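ATP-dependent CLP protease, putative (Plasmodium falciparum, PDB 2F6I) probably cuts proteins into small peptides through its ClpP-type serine protease domain, the part in this chain, together with an ATP-driven partner. Local coordinates at residues 33-36 with 37-41. Sequence-based numbering, arbitrary orientation.
Sequences KLFF and FKKRI
F36 and I41 meet across a Schellman motif that ends helix 30-37 and turns the chain into strand 41-44, an edge strand of the parallel sheet within this chain. CD1 of I41 comes up at the edge of the F36 ring, near its plane, 3.9 Å from F36 CD2; both side chains are apolar, which suits F36, buried here, and I41, only partly so. CD1 of F35 lies over the centre of one face of the same ring. R40 takes the C-prime position in the left-handed conformation (phi 68°) most often left to glycine; its N bonds to F37 O, and NH1 hydrogen-bonds to S97 OG. K39 sends an extended chain obliquely past F35, K39 CE standing 3.6 Å from F35 CZ, so its methylenes pack on the aromatic while NZ hydrogen-bonds to the side-chain oxygen of N65 of a neighbouring subunit. The preceding residue, K38, lays its methylenes against L34, four residues earlier: chi1 of -68° sets CG beside the backbone N, and the straight chain beyond brings K38 CE within 3.7 Å of L34 CG. F37 turns instead to Q59 and L63 of helix 50-66. The carbonyl oxygen of F36 is gripped twice, from opposite faces of its plane, by K39 N at 2.9 Å and I41 N at 2.8 Å.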
ATOM      1  N   LYS C  33     -10.612  32.839 -15.932  1.00 43.12           N
ATOM      2  CA  LYS C  33     -10.650  32.113 -17.195  1.00 43.93           C
ATOM      3  C   LYS C  33     -11.943  32.418 -17.930  1.00 43.56           C
ATOM      4  O   LYS C  33     -11.960  32.533 -19.155  1.00 42.63           O
ATOM      5  CB  LYS C  33     -10.536  30.607 -16.957  1.00 44.01           C
ATOM      6  CG  LYS C  33      -9.164  30.171 -16.484  1.00 46.13           C
ATOM      7  CD  LYS C  33      -8.086  30.597 -17.466  1.00 45.57           C
ATOM      8  CE  LYS C  33      -6.724  30.113 -17.021  1.00 47.13           C
ATOM      9  NZ  LYS C  33      -6.693  28.632 -16.892  1.00 49.38           N
ATOM     10  N   LEU C  34     -13.023  32.547 -17.169  1.00 44.74           N
ATOM     11  CA  LEU C  34     -14.330  32.854 -17.738  1.00 46.99           C
ATOM     12  C   LEU C  34     -14.303  34.237 -18.381  1.00 46.24           C
ATOM     13  O   LEU C  34     -14.880  34.451 -19.448  1.00 46.58           O
ATOM     14  CB  LEU C  34     -15.405  32.818 -16.649  1.00 48.30           C
ATOM     15  CG  LEU C  34     -16.836  33.082 -17.123  1.00 49.20           C
ATOM     16  CD1 LEU C  34     -17.252  32.003 -18.117  1.00 47.83           C
ATOM     17  CD2 LEU C  34     -17.773  33.101 -15.924  1.00 48.97           C
ATOM     18  N   PHE C  35     -13.630  35.175 -17.723  1.00 44.57           N
ATOM     19  CA  PHE C  35     -13.527  36.533 -18.234  1.00 45.05           C
ATOM     20  C   PHE C  35     -12.771  36.559 -19.558  1.00 45.47           C
ATOM     21  O   PHE C  35     -13.074  37.369 -20.432  1.00 45.71           O
ATOM     22  CB  PHE C  35     -12.835  37.432 -17.205  1.00 45.76           C
ATOM     23  CG  PHE C  35     -12.362  38.746 -17.763  1.00 47.41           C
ATOM     24  CD1 PHE C  35     -11.111  38.851 -18.370  1.00 46.83           C
ATOM     25  CD2 PHE C  35     -13.168  39.877 -17.693  1.00 47.31           C
ATOM     26  CE1 PHE C  35     -10.671  40.061 -18.897  1.00 46.31           C
ATOM     27  CE2 PHE C  35     -12.736  41.096 -18.220  1.00 45.78           C
ATOM     28  CZ  PHE C  35     -11.487  41.186 -18.822  1.00 45.43           C
ATOM     29  N   PHE C  36     -11.784  35.681 -19.703  1.00 44.16           N
ATOM     30  CA  PHE C  36     -11.026  35.625 -20.943  1.00 45.38           C
ATOM     31  C   PHE C  36     -11.811  34.864 -21.996  1.00 46.00           C
ATOM     32  O   PHE C  36     -11.765  35.199 -23.179  1.00 45.90           O
ATOM     33  CB  PHE C  36      -9.665  34.961 -20.727  1.00 45.21           C
ATOM     34  CG  PHE C  36      -8.640  35.878 -20.132  1.00 46.24           C
ATOM     35  CD1 PHE C  36      -8.189  35.691 -18.832  1.00 46.76           C
ATOM     36  CD2 PHE C  36      -8.144  36.948 -20.866  1.00 47.32           C
ATOM     37  CE1 PHE C  36      -7.255  36.562 -18.271  1.00 48.20           C
ATOM     38  CE2 PHE C  36      -7.214  37.822 -20.316  1.00 48.53           C
ATOM     39  CZ  PHE C  36      -6.768  37.629 -19.015  1.00 48.37           C
ATOM     40  N   PHE C  37     -12.539  33.842 -21.558  1.00 46.49           N
ATOM     41  CA  PHE C  37     -13.340  33.048 -22.473  1.00 46.49           C
ATOM     42  C   PHE C  37     -14.376  33.935 -23.161  1.00 47.71           C
ATOM     43  O   PHE C  37     -14.595  33.827 -24.367  1.00 46.23           O
ATOM     44  CB  PHE C  37     -14.046  31.921 -21.721  1.00 45.47           C
ATOM     45  CG  PHE C  37     -14.797  30.978 -22.616  1.00 46.10           C
ATOM     46  CD1 PHE C  37     -16.145  30.719 -22.398  1.00 47.30           C
ATOM     47  CD2 PHE C  37     -14.153  30.341 -23.673  1.00 46.44           C
ATOM     48  CE1 PHE C  37     -16.844  29.836 -23.224  1.00 48.20           C
ATOM     49  CE2 PHE C  37     -14.840  29.457 -24.502  1.00 47.37           C
ATOM     50  CZ  PHE C  37     -16.189  29.204 -24.278  1.00 47.19           C
ATOM     51  N   LYS C  38     -15.008  34.817 -22.391  1.00 48.14           N
ATOM     52  CA  LYS C  38     -16.014  35.717 -22.940  1.00 51.05           C
ATOM     53  C   LYS C  38     -15.391  36.707 -23.922  1.00 51.06           C
ATOM     54  O   LYS C  38     -16.101  37.383 -24.668  1.00 49.89           O
ATOM     55  CB  LYS C  38     -16.735  36.467 -21.814  1.00 53.72           C
ATOM     56  CG  LYS C  38     -17.618  35.572 -20.942  1.00 57.43           C
ATOM     57  CD  LYS C  38     -18.279  36.356 -19.809  1.00 61.00           C
ATOM     58  CE  LYS C  38     -19.126  35.446 -18.917  1.00 64.68           C
ATOM     59  NZ  LYS C  38     -19.716  36.167 -17.745  1.00 64.10           N
ATOM     60  N   LYS C  39     -14.061  36.787 -23.920  1.00 50.41           N
ATOM     61  CA  LYS C  39     -13.343  37.679 -24.825  1.00 50.48           C
ATOM     62  C   LYS C  39     -12.689  36.893 -25.956  1.00 49.25           C
ATOM     63  O   LYS C  39     -11.771  37.382 -26.614  1.00 47.39           O
ATOM     64  CB  LYS C  39     -12.269  38.469 -24.077  1.00 52.30           C
ATOM     65  CG  LYS C  39     -12.786  39.645 -23.279  1.00 55.59           C
ATOM     66  CD  LYS C  39     -11.626  40.518 -22.832  1.00 59.82           C
ATOM     67  CE  LYS C  39     -12.103  41.874 -22.328  1.00 63.92           C
ATOM     68  NZ  LYS C  39     -10.964  42.831 -22.177  1.00 64.65           N
ATOM     69  N   ARG C  40     -13.162  35.667 -26.166  1.00 48.53           N
ATOM     70  CA  ARG C  40     -12.645  34.801 -27.218  1.00 47.12           C
ATOM     71  C   ARG C  40     -11.216  34.348 -26.956  1.00 46.89           C
ATOM     72  O   ARG C  40     -10.480  34.029 -27.889  1.00 48.44           O
ATOM     73  CB  ARG C  40     -12.699  35.521 -28.563  1.00 46.68           C
ATOM     74  CG  ARG C  40     -14.076  36.001 -28.952  1.00 46.22           C
ATOM     75  CD  ARG C  40     -14.375  35.600 -30.380  1.00 46.14           C
ATOM     76  NE  ARG C  40     -15.654  34.913 -30.455  1.00 46.34           N
ATOM     77  CZ  ARG C  40     -15.960  34.002 -31.367  1.00 47.45           C
ATOM     78  NH1 ARG C  40     -15.077  33.658 -32.293  1.00 47.00           N
ATOM     79  NH2 ARG C  40     -17.151  33.428 -31.348  1.00 50.52           N
ATOM     80  N   ILE C  41     -10.824  34.312 -25.690  1.00 45.73           N
ATOM     81  CA  ILE C  41      -9.475  33.903 -25.335  1.00 45.01           C
ATOM     82  C   ILE C  41      -9.487  32.592 -24.552  1.00 45.14           C
ATOM     83  O   ILE C  41     -10.128  32.481 -23.512  1.00 46.27           O
ATOM     84  CB  ILE C  41      -8.781  35.018 -24.525  1.00 43.59           C
ATOM     85  CG1 ILE C  41      -8.744  36.296 -25.369  1.00 43.09           C
ATOM     86  CG2 ILE C  41      -7.374  34.592 -24.130  1.00 42.47           C
ATOM     87  CD1 ILE C  41      -8.135  37.497 -24.678  1.00 43.50           C
TER
HETATM   88  O   HOH W   1     -10.245  31.117 -21.029  1.00 43.19           O